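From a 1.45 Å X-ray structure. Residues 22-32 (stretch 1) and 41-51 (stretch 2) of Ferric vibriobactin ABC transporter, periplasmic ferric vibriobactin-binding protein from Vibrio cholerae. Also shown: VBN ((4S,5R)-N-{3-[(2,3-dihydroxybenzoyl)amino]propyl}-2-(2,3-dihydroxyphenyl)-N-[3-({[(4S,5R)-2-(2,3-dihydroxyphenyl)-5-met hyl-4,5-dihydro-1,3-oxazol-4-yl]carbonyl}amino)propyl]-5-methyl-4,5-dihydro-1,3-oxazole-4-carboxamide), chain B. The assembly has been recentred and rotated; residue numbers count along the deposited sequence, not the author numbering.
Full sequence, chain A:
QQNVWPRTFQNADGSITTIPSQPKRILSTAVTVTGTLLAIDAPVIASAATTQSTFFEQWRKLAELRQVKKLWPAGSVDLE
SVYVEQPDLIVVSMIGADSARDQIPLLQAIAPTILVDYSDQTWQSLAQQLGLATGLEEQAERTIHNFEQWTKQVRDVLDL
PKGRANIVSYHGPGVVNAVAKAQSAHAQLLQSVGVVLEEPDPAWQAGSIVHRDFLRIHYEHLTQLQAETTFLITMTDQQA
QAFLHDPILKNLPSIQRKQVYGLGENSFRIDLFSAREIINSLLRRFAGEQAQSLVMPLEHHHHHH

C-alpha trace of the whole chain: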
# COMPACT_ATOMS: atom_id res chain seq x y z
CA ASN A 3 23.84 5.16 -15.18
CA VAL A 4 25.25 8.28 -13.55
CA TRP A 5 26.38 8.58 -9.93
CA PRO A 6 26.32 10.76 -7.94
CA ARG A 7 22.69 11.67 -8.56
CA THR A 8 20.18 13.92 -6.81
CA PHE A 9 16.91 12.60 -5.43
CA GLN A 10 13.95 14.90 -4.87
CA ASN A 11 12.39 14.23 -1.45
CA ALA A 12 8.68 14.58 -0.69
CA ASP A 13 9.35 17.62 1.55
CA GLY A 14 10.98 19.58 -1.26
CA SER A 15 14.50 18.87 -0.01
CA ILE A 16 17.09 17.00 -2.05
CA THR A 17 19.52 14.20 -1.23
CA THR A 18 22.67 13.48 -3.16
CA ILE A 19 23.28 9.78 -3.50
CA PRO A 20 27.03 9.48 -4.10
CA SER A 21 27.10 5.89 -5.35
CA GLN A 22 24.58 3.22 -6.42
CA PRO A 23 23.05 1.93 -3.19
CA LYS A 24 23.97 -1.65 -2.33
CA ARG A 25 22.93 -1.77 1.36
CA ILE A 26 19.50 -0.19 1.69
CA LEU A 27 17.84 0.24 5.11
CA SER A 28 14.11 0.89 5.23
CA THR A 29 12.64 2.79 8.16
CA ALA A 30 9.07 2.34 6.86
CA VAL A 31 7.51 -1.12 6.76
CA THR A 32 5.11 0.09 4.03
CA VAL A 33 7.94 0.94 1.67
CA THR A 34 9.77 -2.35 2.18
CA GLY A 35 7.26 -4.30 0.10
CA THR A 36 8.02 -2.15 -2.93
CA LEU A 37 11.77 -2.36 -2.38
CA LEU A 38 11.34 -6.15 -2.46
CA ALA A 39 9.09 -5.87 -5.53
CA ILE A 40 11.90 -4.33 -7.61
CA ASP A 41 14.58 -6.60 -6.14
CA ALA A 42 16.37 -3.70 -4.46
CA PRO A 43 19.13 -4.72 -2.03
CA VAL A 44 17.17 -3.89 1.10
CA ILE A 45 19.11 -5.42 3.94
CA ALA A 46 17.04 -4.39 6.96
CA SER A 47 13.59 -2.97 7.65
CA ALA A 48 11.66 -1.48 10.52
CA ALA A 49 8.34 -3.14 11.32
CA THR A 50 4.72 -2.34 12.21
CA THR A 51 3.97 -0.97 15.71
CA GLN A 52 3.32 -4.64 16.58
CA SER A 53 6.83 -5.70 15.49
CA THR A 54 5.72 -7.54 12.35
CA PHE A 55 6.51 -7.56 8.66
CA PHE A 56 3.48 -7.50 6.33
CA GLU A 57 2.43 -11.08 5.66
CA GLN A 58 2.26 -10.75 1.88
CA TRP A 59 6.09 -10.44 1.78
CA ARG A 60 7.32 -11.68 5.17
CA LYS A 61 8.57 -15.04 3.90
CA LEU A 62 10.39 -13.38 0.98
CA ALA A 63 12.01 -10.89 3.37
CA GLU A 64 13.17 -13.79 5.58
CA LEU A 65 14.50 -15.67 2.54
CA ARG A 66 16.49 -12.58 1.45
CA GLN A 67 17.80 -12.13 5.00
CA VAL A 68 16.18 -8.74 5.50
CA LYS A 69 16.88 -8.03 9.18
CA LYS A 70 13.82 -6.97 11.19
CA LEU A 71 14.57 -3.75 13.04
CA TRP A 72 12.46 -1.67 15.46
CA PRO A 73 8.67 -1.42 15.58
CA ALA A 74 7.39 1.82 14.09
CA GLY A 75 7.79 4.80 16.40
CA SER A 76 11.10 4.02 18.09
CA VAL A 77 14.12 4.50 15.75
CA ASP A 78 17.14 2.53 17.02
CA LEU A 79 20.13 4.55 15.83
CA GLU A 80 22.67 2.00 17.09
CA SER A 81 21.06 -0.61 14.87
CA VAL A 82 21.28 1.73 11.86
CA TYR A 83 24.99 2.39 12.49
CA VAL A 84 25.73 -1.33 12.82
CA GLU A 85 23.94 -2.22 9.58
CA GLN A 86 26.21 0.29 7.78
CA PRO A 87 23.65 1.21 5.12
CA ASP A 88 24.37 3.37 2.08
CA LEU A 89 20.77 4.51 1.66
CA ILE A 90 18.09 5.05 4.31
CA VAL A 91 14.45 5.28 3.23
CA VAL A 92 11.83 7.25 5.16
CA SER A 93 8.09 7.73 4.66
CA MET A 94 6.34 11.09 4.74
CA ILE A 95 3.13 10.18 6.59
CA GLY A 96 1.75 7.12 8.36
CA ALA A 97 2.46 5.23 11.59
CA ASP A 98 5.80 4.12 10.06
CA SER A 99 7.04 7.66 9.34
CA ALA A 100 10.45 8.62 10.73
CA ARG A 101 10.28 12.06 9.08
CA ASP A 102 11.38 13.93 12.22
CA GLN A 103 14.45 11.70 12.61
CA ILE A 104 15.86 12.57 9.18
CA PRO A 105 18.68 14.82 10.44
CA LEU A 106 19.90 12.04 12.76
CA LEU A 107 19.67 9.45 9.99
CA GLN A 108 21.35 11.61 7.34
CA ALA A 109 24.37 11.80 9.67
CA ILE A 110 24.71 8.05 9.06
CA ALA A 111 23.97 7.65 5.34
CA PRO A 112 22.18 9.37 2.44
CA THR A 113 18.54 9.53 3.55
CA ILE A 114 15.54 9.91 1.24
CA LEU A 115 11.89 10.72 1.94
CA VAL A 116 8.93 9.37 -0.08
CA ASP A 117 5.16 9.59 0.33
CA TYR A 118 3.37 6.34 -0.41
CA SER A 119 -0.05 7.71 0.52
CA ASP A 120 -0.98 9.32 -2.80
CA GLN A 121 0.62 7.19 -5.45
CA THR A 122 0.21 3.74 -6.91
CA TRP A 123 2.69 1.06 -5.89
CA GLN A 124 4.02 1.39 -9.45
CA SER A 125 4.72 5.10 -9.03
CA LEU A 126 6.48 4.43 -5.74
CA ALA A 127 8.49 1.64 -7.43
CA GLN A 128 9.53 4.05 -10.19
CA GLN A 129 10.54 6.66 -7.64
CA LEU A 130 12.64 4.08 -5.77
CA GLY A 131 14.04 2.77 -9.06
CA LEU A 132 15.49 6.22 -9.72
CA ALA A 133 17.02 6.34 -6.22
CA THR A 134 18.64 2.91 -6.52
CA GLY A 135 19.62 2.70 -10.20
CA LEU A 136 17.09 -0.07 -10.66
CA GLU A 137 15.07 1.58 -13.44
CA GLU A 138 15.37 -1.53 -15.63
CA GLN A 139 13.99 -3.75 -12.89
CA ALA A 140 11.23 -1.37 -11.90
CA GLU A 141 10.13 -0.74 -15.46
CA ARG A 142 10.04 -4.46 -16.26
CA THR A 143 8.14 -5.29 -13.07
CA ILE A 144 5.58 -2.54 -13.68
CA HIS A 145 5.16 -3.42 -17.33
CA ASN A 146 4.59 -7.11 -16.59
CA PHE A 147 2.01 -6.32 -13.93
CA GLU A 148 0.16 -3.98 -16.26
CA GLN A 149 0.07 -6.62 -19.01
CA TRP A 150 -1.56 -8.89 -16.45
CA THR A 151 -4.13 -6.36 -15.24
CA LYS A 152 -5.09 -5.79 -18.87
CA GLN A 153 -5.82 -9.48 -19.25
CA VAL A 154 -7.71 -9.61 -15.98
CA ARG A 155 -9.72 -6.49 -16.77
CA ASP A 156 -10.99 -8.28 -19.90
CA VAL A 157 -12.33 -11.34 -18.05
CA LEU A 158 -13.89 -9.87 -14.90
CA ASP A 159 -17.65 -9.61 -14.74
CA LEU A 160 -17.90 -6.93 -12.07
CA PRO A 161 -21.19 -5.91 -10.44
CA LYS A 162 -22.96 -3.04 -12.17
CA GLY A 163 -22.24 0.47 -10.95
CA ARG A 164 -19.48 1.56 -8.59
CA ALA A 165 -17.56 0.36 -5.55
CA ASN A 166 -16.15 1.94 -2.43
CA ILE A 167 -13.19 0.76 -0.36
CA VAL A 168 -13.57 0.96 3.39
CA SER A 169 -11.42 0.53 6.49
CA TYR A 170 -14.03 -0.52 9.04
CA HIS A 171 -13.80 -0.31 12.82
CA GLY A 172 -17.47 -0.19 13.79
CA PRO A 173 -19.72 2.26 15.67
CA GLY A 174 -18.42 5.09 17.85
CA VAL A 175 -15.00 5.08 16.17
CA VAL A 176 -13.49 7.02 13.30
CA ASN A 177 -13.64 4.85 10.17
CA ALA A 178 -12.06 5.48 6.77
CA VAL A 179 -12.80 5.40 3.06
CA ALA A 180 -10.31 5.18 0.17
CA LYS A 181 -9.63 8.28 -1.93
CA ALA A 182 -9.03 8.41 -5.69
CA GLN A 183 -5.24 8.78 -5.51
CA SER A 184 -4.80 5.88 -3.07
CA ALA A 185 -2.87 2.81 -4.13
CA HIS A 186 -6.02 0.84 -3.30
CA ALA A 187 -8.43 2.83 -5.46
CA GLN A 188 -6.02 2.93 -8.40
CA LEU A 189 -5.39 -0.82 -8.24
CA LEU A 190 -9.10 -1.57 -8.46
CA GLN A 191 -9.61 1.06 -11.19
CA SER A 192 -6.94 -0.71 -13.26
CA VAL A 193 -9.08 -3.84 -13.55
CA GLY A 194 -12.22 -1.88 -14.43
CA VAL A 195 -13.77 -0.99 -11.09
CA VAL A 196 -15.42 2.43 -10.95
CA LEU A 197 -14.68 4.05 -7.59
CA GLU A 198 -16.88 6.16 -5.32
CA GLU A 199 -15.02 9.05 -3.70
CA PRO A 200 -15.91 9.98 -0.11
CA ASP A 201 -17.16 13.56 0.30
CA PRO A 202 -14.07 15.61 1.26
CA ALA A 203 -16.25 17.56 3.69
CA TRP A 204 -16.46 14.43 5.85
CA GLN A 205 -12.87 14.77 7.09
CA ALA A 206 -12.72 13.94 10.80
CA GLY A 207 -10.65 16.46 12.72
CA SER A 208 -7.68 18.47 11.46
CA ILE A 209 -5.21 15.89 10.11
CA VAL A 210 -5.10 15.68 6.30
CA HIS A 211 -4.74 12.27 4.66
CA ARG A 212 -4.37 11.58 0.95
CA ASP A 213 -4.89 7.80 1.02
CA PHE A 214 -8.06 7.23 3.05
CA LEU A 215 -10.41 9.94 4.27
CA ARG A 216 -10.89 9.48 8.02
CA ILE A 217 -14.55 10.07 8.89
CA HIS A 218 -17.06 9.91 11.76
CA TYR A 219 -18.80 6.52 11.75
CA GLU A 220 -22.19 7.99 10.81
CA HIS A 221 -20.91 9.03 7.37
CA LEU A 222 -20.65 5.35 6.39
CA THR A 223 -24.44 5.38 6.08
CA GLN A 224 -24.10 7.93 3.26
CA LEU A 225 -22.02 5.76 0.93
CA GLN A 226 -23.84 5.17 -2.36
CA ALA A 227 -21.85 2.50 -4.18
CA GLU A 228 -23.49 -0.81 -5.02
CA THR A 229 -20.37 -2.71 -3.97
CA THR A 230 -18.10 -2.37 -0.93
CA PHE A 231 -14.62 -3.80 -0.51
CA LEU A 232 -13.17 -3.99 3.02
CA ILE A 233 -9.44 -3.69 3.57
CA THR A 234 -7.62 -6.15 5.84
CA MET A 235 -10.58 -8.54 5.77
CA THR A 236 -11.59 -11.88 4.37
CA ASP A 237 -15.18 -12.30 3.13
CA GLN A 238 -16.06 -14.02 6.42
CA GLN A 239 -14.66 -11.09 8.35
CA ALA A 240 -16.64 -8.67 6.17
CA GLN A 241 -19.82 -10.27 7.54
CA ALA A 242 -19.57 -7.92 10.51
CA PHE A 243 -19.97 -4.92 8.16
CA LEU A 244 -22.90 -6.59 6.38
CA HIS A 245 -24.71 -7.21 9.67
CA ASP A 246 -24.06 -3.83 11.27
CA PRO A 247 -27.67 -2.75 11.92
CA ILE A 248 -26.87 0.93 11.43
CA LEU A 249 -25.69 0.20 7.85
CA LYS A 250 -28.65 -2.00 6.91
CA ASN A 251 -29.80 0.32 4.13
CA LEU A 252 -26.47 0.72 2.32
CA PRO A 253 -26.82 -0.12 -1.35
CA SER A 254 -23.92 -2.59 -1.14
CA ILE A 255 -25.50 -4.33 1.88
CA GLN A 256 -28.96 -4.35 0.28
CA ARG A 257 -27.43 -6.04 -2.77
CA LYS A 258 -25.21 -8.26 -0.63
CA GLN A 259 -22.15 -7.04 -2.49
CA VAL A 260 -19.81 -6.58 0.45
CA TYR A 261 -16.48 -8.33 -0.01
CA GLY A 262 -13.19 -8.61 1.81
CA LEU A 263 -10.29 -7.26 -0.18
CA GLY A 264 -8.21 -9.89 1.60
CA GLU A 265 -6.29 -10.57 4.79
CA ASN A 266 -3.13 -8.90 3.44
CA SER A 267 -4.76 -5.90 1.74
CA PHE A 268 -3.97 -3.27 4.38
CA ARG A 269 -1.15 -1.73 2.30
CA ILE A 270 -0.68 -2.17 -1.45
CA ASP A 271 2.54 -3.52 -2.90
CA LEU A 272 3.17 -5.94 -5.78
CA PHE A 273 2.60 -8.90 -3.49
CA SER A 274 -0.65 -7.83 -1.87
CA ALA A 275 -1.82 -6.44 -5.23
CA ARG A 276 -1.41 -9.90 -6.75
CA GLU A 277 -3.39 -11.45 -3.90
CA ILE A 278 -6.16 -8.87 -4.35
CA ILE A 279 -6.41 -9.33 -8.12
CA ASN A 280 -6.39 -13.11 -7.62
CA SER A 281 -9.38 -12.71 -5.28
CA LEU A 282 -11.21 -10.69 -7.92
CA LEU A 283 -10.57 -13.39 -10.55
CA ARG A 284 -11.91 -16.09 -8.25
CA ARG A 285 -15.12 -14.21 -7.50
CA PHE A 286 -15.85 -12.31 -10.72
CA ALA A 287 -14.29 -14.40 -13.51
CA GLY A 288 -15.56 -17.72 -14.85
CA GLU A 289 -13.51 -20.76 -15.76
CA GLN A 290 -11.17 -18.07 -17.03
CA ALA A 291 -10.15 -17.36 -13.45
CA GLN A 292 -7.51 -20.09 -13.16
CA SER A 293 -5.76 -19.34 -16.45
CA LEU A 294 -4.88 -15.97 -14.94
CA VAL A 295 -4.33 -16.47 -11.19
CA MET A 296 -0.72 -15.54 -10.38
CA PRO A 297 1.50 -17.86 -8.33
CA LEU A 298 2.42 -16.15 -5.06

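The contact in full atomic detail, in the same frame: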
# COMPACT_ATOMS: atom_id res chain seq x y z
N GLN A 22 25.75 4.12 -6.36
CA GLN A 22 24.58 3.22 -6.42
C GLN A 22 24.42 2.48 -5.10
O GLN A 22 25.32 1.76 -4.67
CB GLN A 22 24.68 2.20 -7.55
CG GLN A 22 23.44 1.33 -7.70
CD GLN A 22 23.43 0.50 -8.97
OE1 GLN A 22 24.49 0.23 -9.54
NE2 GLN A 22 22.25 0.08 -9.41
N PRO A 23 23.27 2.63 -4.46
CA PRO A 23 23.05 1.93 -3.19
C PRO A 23 23.14 0.41 -3.31
O PRO A 23 22.54 -0.20 -4.21
CB PRO A 23 21.62 2.35 -2.82
CG PRO A 23 21.46 3.69 -3.44
CD PRO A 23 22.20 3.61 -4.75
N LYS A 24 23.88 -0.19 -2.39
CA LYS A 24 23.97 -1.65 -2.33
C LYS A 24 23.52 -2.21 -0.96
O LYS A 24 23.38 -3.42 -0.79
CB LYS A 24 25.40 -2.10 -2.64
CG LYS A 24 25.87 -1.69 -4.05
CD LYS A 24 25.01 -2.38 -5.11
CE LYS A 24 25.20 -1.78 -6.52
NZ LYS A 24 26.61 -1.82 -6.99
N ARG A 25 23.30 -1.33 0.01
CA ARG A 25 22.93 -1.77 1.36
C ARG A 25 21.84 -0.84 1.85
O ARG A 25 22.11 0.11 2.58
CB ARG A 25 24.13 -1.73 2.32
CG ARG A 25 25.28 -2.65 1.94
CD ARG A 25 25.22 -3.98 2.69
NE ARG A 25 25.14 -3.84 4.15
CZ ARG A 25 24.69 -4.80 4.94
NH1 ARG A 25 24.31 -5.96 4.42
NH2 ARG A 25 24.62 -4.62 6.26
N ILE A 26 20.61 -1.11 1.43
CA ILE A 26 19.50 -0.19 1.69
C ILE A 26 18.78 -0.57 2.99
O ILE A 26 18.45 -1.73 3.20
CB ILE A 26 18.48 -0.21 0.54
CG1 ILE A 26 19.14 0.11 -0.80
CG2 ILE A 26 17.33 0.74 0.83
CD1 ILE A 26 18.34 -0.32 -2.02
N LEU A 27 18.54 0.43 3.83
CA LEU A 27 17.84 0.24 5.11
C LEU A 27 16.51 0.98 5.05
O LEU A 27 16.47 2.19 4.84
CB LEU A 27 18.69 0.76 6.28
CG LEU A 27 18.16 0.43 7.68
CD1 LEU A 27 19.29 0.20 8.65
CD2 LEU A 27 17.24 1.53 8.15
N SER A 28 15.41 0.25 5.25
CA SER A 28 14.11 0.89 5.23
C SER A 28 13.60 1.17 6.62
O SER A 28 13.58 0.27 7.48
CB SER A 28 13.09 0.01 4.51
OG SER A 28 11.81 0.61 4.62
N THR A 29 13.23 2.43 6.87
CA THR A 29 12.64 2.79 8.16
C THR A 29 11.12 2.75 8.16
O THR A 29 10.50 3.08 9.18
CB THR A 29 13.08 4.20 8.64
OG1 THR A 29 12.49 5.22 7.82
CG2 THR A 29 14.60 4.34 8.61
N ALA A 30 10.53 2.37 7.02
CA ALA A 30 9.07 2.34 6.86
C ALA A 30 8.62 0.99 6.31
O ALA A 30 8.86 0.67 5.13
CB ALA A 30 8.58 3.50 5.93
N VAL A 31 7.96 0.21 7.15
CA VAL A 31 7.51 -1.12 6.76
C VAL A 31 6.67 -1.08 5.46
O VAL A 31 6.76 -1.98 4.64
CB VAL A 31 6.77 -1.81 7.94
CG1 VAL A 31 5.46 -1.07 8.28
CG2 VAL A 31 6.53 -3.30 7.66
N THR A 32 5.88 -0.02 5.27
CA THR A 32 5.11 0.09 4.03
C THR A 32 6.00 0.08 2.80
O THR A 32 5.68 -0.55 1.81
CB THR A 32 4.23 1.36 3.98
OG1 THR A 32 3.32 1.32 5.07
CG2 THR A 32 3.43 1.42 2.68
N ASP A 41 13.33 -5.91 -6.47
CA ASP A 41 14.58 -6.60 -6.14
C ASP A 41 15.70 -5.65 -5.71
O ASP A 41 16.87 -5.88 -6.01
CB ASP A 41 15.06 -7.44 -7.33
CG ASP A 41 14.13 -8.58 -7.64
OD1 ASP A 41 13.52 -9.13 -6.70
OD2 ASP A 41 14.00 -8.93 -8.83
N ALA A 42 15.34 -4.60 -4.99
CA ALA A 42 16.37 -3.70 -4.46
C ALA A 42 17.07 -4.38 -3.28
O ALA A 42 16.46 -5.18 -2.57
CB ALA A 42 15.76 -2.38 -4.02
N PRO A 43 18.35 -4.07 -3.10
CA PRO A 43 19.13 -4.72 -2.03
C PRO A 43 18.83 -4.12 -0.67
O PRO A 43 19.67 -3.48 -0.03
CB PRO A 43 20.57 -4.44 -2.45
CG PRO A 43 20.48 -3.18 -3.29
CD PRO A 43 19.18 -3.25 -4.00
N VAL A 44 17.59 -4.32 -0.23
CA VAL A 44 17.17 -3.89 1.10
C VAL A 44 17.65 -4.94 2.10
O VAL A 44 17.37 -6.13 1.97
CB VAL A 44 15.64 -3.60 1.21
CG1 VAL A 44 14.81 -4.79 0.71
CG2 VAL A 44 15.29 -3.21 2.65
N ILE A 45 18.43 -4.48 3.06
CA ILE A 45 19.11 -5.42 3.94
C ILE A 45 18.55 -5.43 5.37
O ILE A 45 18.90 -6.28 6.18
CB ILE A 45 20.67 -5.26 3.87
CG1 ILE A 45 21.08 -3.81 4.10
CG2 ILE A 45 21.18 -5.73 2.51
CD1 ILE A 45 20.97 -3.34 5.54
N ALA A 46 17.63 -4.51 5.64
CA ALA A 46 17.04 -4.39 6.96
C ALA A 46 15.82 -3.50 6.85
O ALA A 46 15.78 -2.60 6.01
CB ALA A 46 18.05 -3.80 7.96
N SER A 47 14.81 -3.76 7.67
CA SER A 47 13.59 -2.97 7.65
C SER A 47 12.98 -2.86 9.02
O SER A 47 12.89 -3.85 9.75
CB SER A 47 12.56 -3.59 6.69
OG SER A 47 11.32 -2.91 6.78
N ALA A 48 12.54 -1.65 9.37
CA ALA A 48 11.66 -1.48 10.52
C ALA A 48 10.34 -2.20 10.28
O ALA A 48 10.02 -2.63 9.17
CB ALA A 48 11.45 0.02 10.82
N ALA A 49 9.55 -2.33 11.35
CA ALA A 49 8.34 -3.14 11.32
C ALA A 49 7.09 -2.33 11.66
O ALA A 49 7.15 -1.12 11.92
CB ALA A 49 8.48 -4.33 12.30
N THR A 50 5.94 -2.99 11.68
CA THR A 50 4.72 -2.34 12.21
C THR A 50 4.88 -2.00 13.69
O THR A 50 5.87 -2.38 14.30
CB THR A 50 3.52 -3.26 12.07
OG1 THR A 50 3.75 -4.42 12.90
CG2 THR A 50 3.32 -3.69 10.62
N THR A 51 3.91 -1.29 14.28
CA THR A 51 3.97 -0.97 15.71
C THR A 51 3.96 -2.26 16.54
O THR A 51 4.45 -2.29 17.67
CB THR A 51 2.81 -0.05 16.16
OG1 THR A 51 1.57 -0.73 15.98
CG2 THR A 51 2.79 1.24 15.38
C VBN B . -4.21 3.52 13.09
N VBN B . -2.13 4.29 11.86
O VBN B . -4.80 4.51 12.84
CA VBN B . -2.71 3.41 12.86
CB VBN B . -1.84 3.78 14.13
CAB VBN B . -1.18 -4.05 10.30
OAC VBN B . -8.39 2.52 9.61
OAD VBN B . -1.59 -0.98 13.68
OAF VBN B . -2.83 3.84 7.72
OAG VBN B . -1.44 8.25 8.51
OAH VBN B . -0.17 4.01 9.19
OAI VBN B . -4.29 3.38 9.90
OAJ VBN B . -2.16 5.95 9.77
OAK VBN B . -1.55 1.90 10.23
CAL VBN B . -6.19 3.37 6.15
CAM VBN B . -0.15 8.79 11.97
CAN VBN B . 2.33 1.28 8.90
CAO VBN B . -4.78 3.62 6.27
CAP VBN B . -0.44 9.02 10.59
CAQ VBN B . 1.74 2.58 8.77
CAR VBN B . -6.99 3.12 7.32
CAS VBN B . -0.56 7.61 12.60
CAT VBN B . 1.62 0.22 9.50
CAU VBN B . -7.36 2.26 13.32
CAV VBN B . -5.00 0.03 14.61
CAW VBN B . -7.68 3.29 12.23
CAX VBN B . -4.25 -1.32 14.73
CAY VBN B . -6.23 2.65 14.28
CAZ VBN B . -4.13 1.21 14.16
NBB VBN B . -6.79 3.31 11.07
NBC VBN B . -3.78 -1.78 13.42
NBD VBN B . -1.84 -0.65 10.70
OBF VBN B . 0.13 -1.92 10.67
CBG VBN B . -7.29 2.92 9.77
CBH VBN B . -2.40 -1.52 12.99
CBJ VBN B . -1.82 5.50 12.57
CBK VBN B . -4.18 3.63 7.56
CBL VBN B . -1.14 8.06 9.85
CBM VBN B . 0.45 2.77 9.25
CBN VBN B . -4.93 3.40 8.67
CBO VBN B . -1.53 6.94 10.46
CBP VBN B . -0.24 1.74 9.83
CBQ VBN B . -6.40 3.13 8.55
CBR VBN B . -1.21 6.69 11.87
CBS VBN B . 0.36 0.41 9.95
CBU VBN B . -0.91 -2.85 11.20
CBW VBN B . -0.41 -0.64 10.70
CBX VBN B . -2.12 -1.84 11.52
NBY VBN B . -4.87 2.43 13.79
OG1 VBN B . -1.50 5.22 13.91
CG2 VBN B . -0.73 2.83 14.55
O HOH W 1 8.14 0.85 10.17

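How do the two stretches run beside each other? Strand 26-28 lies next to strand 44-49 in the same direction, with 21° between their N-to-C axes and a closest approach of 4.8 Å. Four nearly straight hydrogen bonds join them in the alternating pattern of a parallel sheet. Ile 26 N donates to Pro 43 O (2.9 Å), and Ile 26 O accepts from Ile 45 N (2.8 Å), so Ile 26 brackets Val 44. Two residues on, Ser 28 repeats the motif around Ser 47: Ser 28 N donates to Ala 46 O (3.0 Å), while Ala 48 N donates to Ser 28 O (2.9 Å).

Why does stretch 1 advance two residues while its partner advances three? The backbone of Ile 45 departs from extended geometry, with phi/psi of -110/-6°, and Ile 45 is the extra residue between the two bracketed positions.

Which side chains pack around this ladder? Ile 26 and Val 44 share a face of the sheet. Ile 26 CD1 reaches back along the partner stretch, 3.6 Å from Pro 43 CD and 3.9 Å from Ala 42 CB. Leu 27 and Ala 46 lie on the other face, where Leu 27 CD1 approaches Ala 46 CB at 4.2 Å. At the more exposed margin, Ile 45 covers one face of the Arg 25 guanidinium, and Arg 25 NH1 lies 3.7 Å from Ile 45 CG2.

What continues the contact beyond the strand pairing? Val 31 points toward stretch 2, its CB 3.6 Å from Ala 48 O and its CG1 4.1 Å from Thr 50 CG2. A water accepts from Val 31 N (3.1 Å) and donates to Ala 49 O (2.8 Å), bridging the backbones. Both side chains also approach the vibriobactin ligand: Thr 50 CG2 lies 3.6 Å from VBN OBF, and Val 31 CG1 4.0 Å from VBN CAN.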